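Local atomic coordinates of G protein alpha subunit (Entamoeba histolytica, PDB entry 4FID), a protein that binds guanine nucleotides as the alpha subunit of a heterotrimeric G protein and probably acts as a GTPase relaying transmembrane signals. Residues P66-F76 / E89-D100. Residues are numbered along the deposited sequence; the frame is centred on the assembly and turned at random.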
loop_
_atom_site.group_PDB
_atom_site.type_symbol
_atom_site.label_atom_id
_atom_site.label_comp_id
_atom_site.label_asym_id
_atom_site.label_seq_id
_atom_site.Cartn_x
_atom_site.Cartn_y
_atom_site.Cartn_z
ATOM N N PRO A 66 -2.961 -24.655 18.728
ATOM C CA PRO A 66 -3.051 -24.323 20.148
ATOM C C PRO A 66 -1.961 -23.359 20.649
ATOM O O PRO A 66 -0.828 -23.325 20.144
ATOM C CB PRO A 66 -2.948 -25.694 20.827
ATOM C CG PRO A 66 -3.523 -26.616 19.839
ATOM C CD PRO A 66 -3.021 -26.106 18.506
HETATM N N MSE A 67 -2.339 -22.576 21.654
HETATM C CA MSE A 67 -1.465 -21.606 22.282
HETATM C C MSE A 67 -0.888 -22.140 23.587
HETATM O O MSE A 67 -1.585 -22.792 24.364
HETATM C CB MSE A 67 -2.268 -20.358 22.612
HETATM C CG MSE A 67 -2.195 -19.245 21.586
HETATM SE SE MSE A 67 -3.293 -17.749 22.208
HETATM C CE MSE A 67 -4.809 -18.086 21.066
ATOM N N LYS A 68 0.387 -21.852 23.825
ATOM C CA LYS A 68 0.984 -22.098 25.126
ATOM C C LYS A 68 0.613 -20.945 26.043
ATOM O O LYS A 68 0.093 -21.150 27.139
ATOM C CB LYS A 68 2.507 -22.202 25.022
ATOM C CG LYS A 68 3.040 -23.621 24.974
ATOM C CD LYS A 68 4.498 -23.643 24.524
ATOM C CE LYS A 68 5.401 -22.845 25.467
ATOM N NZ LYS A 68 6.694 -22.448 24.818
ATOM N N TYR A 69 0.870 -19.728 25.577
ATOM C CA TYR A 69 0.697 -18.542 26.407
ATOM C C TYR A 69 -0.763 -18.174 26.605
ATOM O O TYR A 69 -1.588 -18.370 25.715
ATOM C CB TYR A 69 1.437 -17.365 25.793
ATOM C CG TYR A 69 1.339 -16.118 26.615
ATOM C CD1 TYR A 69 2.099 -15.965 27.771
ATOM C CD2 TYR A 69 0.491 -15.085 26.237
ATOM C CE1 TYR A 69 2.011 -14.814 28.538
ATOM C CE2 TYR A 69 0.399 -13.930 26.996
ATOM C CZ TYR A 69 1.162 -13.802 28.145
ATOM O OH TYR A 69 1.064 -12.660 28.898
ATOM N N GLN A 70 -1.073 -17.624 27.772
ATOM C CA GLN A 70 -2.428 -17.177 28.072
ATOM C C GLN A 70 -2.418 -15.735 28.580
ATOM O O GLN A 70 -1.909 -15.462 29.662
ATOM C CB GLN A 70 -3.073 -18.100 29.102
ATOM C CG GLN A 70 -4.324 -17.527 29.752
ATOM C CD GLN A 70 -4.993 -18.501 30.716
ATOM O OE1 GLN A 70 -4.586 -19.664 30.837
ATOM N NE2 GLN A 70 -6.030 -18.027 31.405
ATOM N N PRO A 71 -2.987 -14.810 27.790
ATOM C CA PRO A 71 -3.030 -13.369 28.073
ATOM C C PRO A 71 -3.633 -13.060 29.435
ATOM O O PRO A 71 -4.651 -13.625 29.806
ATOM C CB PRO A 71 -3.949 -12.815 26.976
ATOM C CG PRO A 71 -3.903 -13.819 25.890
ATOM C CD PRO A 71 -3.694 -15.148 26.543
ATOM N N LYS A 72 -3.002 -12.149 30.163
ATOM C CA LYS A 72 -3.492 -11.715 31.463
ATOM C C LYS A 72 -4.338 -10.445 31.336
ATOM O O LYS A 72 -5.369 -10.304 31.992
ATOM C CB LYS A 72 -2.304 -11.466 32.399
ATOM C CG LYS A 72 -1.348 -12.649 32.512
ATOM C CD LYS A 72 -2.084 -13.908 32.974
ATOM C CE LYS A 72 -2.691 -13.719 34.356
ATOM N NZ LYS A 72 -3.501 -14.895 34.771
ATOM N N SER A 73 -3.898 -9.545 30.461
ATOM C CA SER A 73 -4.430 -8.187 30.361
ATOM C C SER A 73 -5.916 -8.036 30.009
ATOM O O SER A 73 -6.503 -8.850 29.305
ATOM C CB SER A 73 -3.573 -7.348 29.387
ATOM O OG SER A 73 -3.595 -7.866 28.059
ATOM N N LYS A 74 -6.491 -6.953 30.521
ATOM C CA LYS A 74 -7.834 -6.492 30.203
ATOM C C LYS A 74 -8.120 -6.543 28.713
ATOM O O LYS A 74 -9.220 -6.906 28.299
ATOM C CB LYS A 74 -7.993 -5.031 30.651
ATOM C CG LYS A 74 -7.388 -4.689 32.008
ATOM C CD LYS A 74 -7.286 -3.171 32.182
ATOM C CE LYS A 74 -6.596 -2.777 33.502
ATOM N NZ LYS A 74 -6.368 -1.293 33.622
ATOM N N GLU A 75 -7.127 -6.160 27.914
ATOM C CA GLU A 75 -7.310 -5.964 26.472
ATOM C C GLU A 75 -7.696 -7.217 25.676
ATOM O O GLU A 75 -8.411 -7.120 24.674
ATOM C CB GLU A 75 -6.081 -5.295 25.853
ATOM C CG GLU A 75 -6.053 -3.776 26.031
ATOM C CD GLU A 75 -5.432 -3.316 27.364
ATOM O OE1 GLU A 75 -5.453 -2.089 27.622
ATOM O OE2 GLU A 75 -4.928 -4.174 28.133
ATOM N N PHE A 76 -7.238 -8.385 26.127
ATOM C CA PHE A 76 -7.512 -9.634 25.423
ATOM C C PHE A 76 -8.535 -10.520 26.140
ATOM O O PHE A 76 -8.494 -11.743 26.019
ATOM C CB PHE A 76 -6.211 -10.403 25.161
ATOM C CG PHE A 76 -5.214 -9.631 24.357
ATOM C CD1 PHE A 76 -5.504 -9.245 23.061
ATOM C CD2 PHE A 76 -3.994 -9.271 24.898
ATOM C CE1 PHE A 76 -4.593 -8.511 22.319
ATOM C CE2 PHE A 76 -3.079 -8.542 24.163
ATOM C CZ PHE A 76 -3.380 -8.164 22.869
ATOM N N GLU A 89 -0.035 -4.586 31.687
ATOM C CA GLU A 89 0.310 -5.913 31.182
ATOM C C GLU A 89 0.147 -6.086 29.664
ATOM O O GLU A 89 0.512 -7.125 29.110
ATOM C CB GLU A 89 -0.515 -6.959 31.916
ATOM C CG GLU A 89 -1.816 -6.401 32.434
ATOM C CD GLU A 89 -1.924 -6.535 33.926
ATOM O OE1 GLU A 89 -2.589 -7.493 34.373
ATOM O OE2 GLU A 89 -1.335 -5.696 34.646
ATOM N N LEU A 90 -0.390 -5.072 28.995
ATOM C CA LEU A 90 -0.594 -5.170 27.562
ATOM C C LEU A 90 0.729 -5.427 26.852
ATOM O O LEU A 90 0.877 -6.430 26.164
ATOM C CB LEU A 90 -1.303 -3.931 27.010
ATOM C CG LEU A 90 -1.759 -3.953 25.550
ATOM C CD1 LEU A 90 -0.638 -3.479 24.624
ATOM C CD2 LEU A 90 -2.242 -5.335 25.151
ATOM N N VAL A 91 1.695 -4.537 27.028
ATOM C CA VAL A 91 3.005 -4.726 26.412
ATOM C C VAL A 91 3.516 -6.163 26.570
ATOM O O VAL A 91 3.925 -6.807 25.603
ATOM C CB VAL A 91 4.045 -3.792 27.019
ATOM C CG1 VAL A 91 5.332 -3.886 26.241
ATOM C CG2 VAL A 91 3.529 -2.380 27.017
ATOM N N GLY A 92 3.485 -6.658 27.800
ATOM C CA GLY A 92 4.121 -7.908 28.112
ATOM C C GLY A 92 3.524 -9.054 27.343
ATOM O O GLY A 92 4.242 -9.890 26.810
ATOM N N ASP A 93 2.202 -9.116 27.275
ATOM C CA ASP A 93 1.614 -10.274 26.627
ATOM C C ASP A 93 1.496 -10.157 25.111
ATOM O O ASP A 93 1.371 -11.163 24.421
ATOM C CB ASP A 93 0.348 -10.788 27.339
ATOM C CG ASP A 93 -0.747 -9.785 27.387
ATOM O OD1 ASP A 93 -0.506 -8.643 26.931
ATOM O OD2 ASP A 93 -1.849 -10.163 27.848
ATOM N N VAL A 94 1.592 -8.941 24.585
ATOM C CA VAL A 94 1.829 -8.797 23.156
ATOM C C VAL A 94 3.148 -9.479 22.761
ATOM O O VAL A 94 3.201 -10.190 21.753
ATOM C CB VAL A 94 1.804 -7.320 22.678
ATOM C CG1 VAL A 94 2.389 -7.193 21.275
ATOM C CG2 VAL A 94 0.385 -6.763 22.719
ATOM N N GLU A 95 4.204 -9.293 23.558
ATOM C CA GLU A 95 5.516 -9.879 23.228
ATOM C C GLU A 95 5.541 -11.396 23.369
ATOM O O GLU A 95 6.128 -12.093 22.541
ATOM C CB GLU A 95 6.612 -9.309 24.107
ATOM C CG GLU A 95 6.994 -7.902 23.813
ATOM C CD GLU A 95 7.615 -7.257 25.025
ATOM O OE1 GLU A 95 7.471 -7.832 26.128
ATOM O OE2 GLU A 95 8.232 -6.183 24.884
ATOM N N ALA A 96 4.930 -11.894 24.440
ATOM C CA ALA A 96 4.764 -13.333 24.641
ATOM C C ALA A 96 3.891 -13.944 23.546
ATOM O O ALA A 96 4.239 -14.969 22.969
ATOM C CB ALA A 96 4.167 -13.620 26.021
ATOM N N LEU A 97 2.758 -13.312 23.265
ATOM C CA LEU A 97 1.874 -13.791 22.215
ATOM C C LEU A 97 2.604 -13.927 20.879
ATOM O O LEU A 97 2.533 -14.965 20.227
ATOM C CB LEU A 97 0.652 -12.882 22.073
ATOM C CG LEU A 97 -0.447 -13.064 23.132
ATOM C CD1 LEU A 97 -1.440 -11.889 23.124
ATOM C CD2 LEU A 97 -1.163 -14.404 22.947
ATOM N N TRP A 98 3.319 -12.882 20.482
ATOM C CA TRP A 98 3.980 -12.863 19.179
ATOM C C TRP A 98 5.089 -13.919 19.112
ATOM O O TRP A 98 5.461 -14.369 18.039
ATOM C CB TRP A 98 4.512 -11.457 18.893
ATOM C CG TRP A 98 5.197 -11.259 17.575
ATOM C CD1 TRP A 98 6.442 -10.727 17.373
ATOM C CD2 TRP A 98 4.679 -11.560 16.278
ATOM N NE1 TRP A 98 6.737 -10.694 16.031
ATOM C CE2 TRP A 98 5.665 -11.196 15.335
ATOM C CE3 TRP A 98 3.474 -12.091 15.817
ATOM C CZ2 TRP A 98 5.478 -11.350 13.960
ATOM C CZ3 TRP A 98 3.299 -12.250 14.451
ATOM C CH2 TRP A 98 4.295 -11.883 13.544
ATOM N N ALA A 99 5.600 -14.321 20.267
ATOM C CA ALA A 99 6.637 -15.361 20.321
ATOM C C ALA A 99 6.063 -16.770 20.544
ATOM O O ALA A 99 6.781 -17.762 20.492
ATOM C CB ALA A 99 7.663 -15.030 21.384
ATOM N N ASP A 100 4.760 -16.850 20.763
ATOM C CA ASP A 100 4.111 -18.122 21.015
ATOM C C ASP A 100 4.002 -18.946 19.734
ATOM O O ASP A 100 3.683 -18.419 18.677
ATOM C CB ASP A 100 2.731 -17.875 21.621
ATOM C CG ASP A 100 1.986 -19.150 21.892
ATOM O OD1 ASP A 100 2.363 -19.841 22.876
ATOM O OD2 ASP A 100 1.036 -19.455 21.125
#
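Ser-73 OG donates to Asp-93 OD2 at 2.9 Å, on the syn side of the carboxylate. The same oxygen accepts weak bonds from the backbone N of Lys-72 and of Ser-73, so three donors of the loop converge on it. Just past the C-terminal end of helix 90-99, Asp-100 OD1 takes two successive amides: Lys-68 N (3.0 Å) approaches close to the carboxylate plane, whereas Tyr-69 N (3.1 Å) comes from well above it. With CG anti to the backbone N (chi1 179°), Asp-100 also directs OD2 to Gly-102 N as the N-cap of helix 101-108, so its two oxygens tie the loop and the start of that helix together.

Between these two acidic residues, the Tyr-69 ring lies over Ala-96, whose CB sits 3.5 Å from the ring centroid in a CH-pi contact, while Leu-97 CD2 lies at the ring edge, near Tyr-69 CD2. Beside Asp-93, whose OD1 lies at its ring edge, Phe-76 receives Leu-97 CD1 in a CH-pi contact over one face, offset toward the rim, and Leu-90 CD2 approaches Phe-76 CE2 obliquely at 3.5 Å. Phe-76 and Leu-97 continue inward onto Met-53 of helix 42-62. Far from the nucleotide, the loop following that long helix thus runs along helix 90-99 in the all-helical domain characteristic of G-alpha subunits.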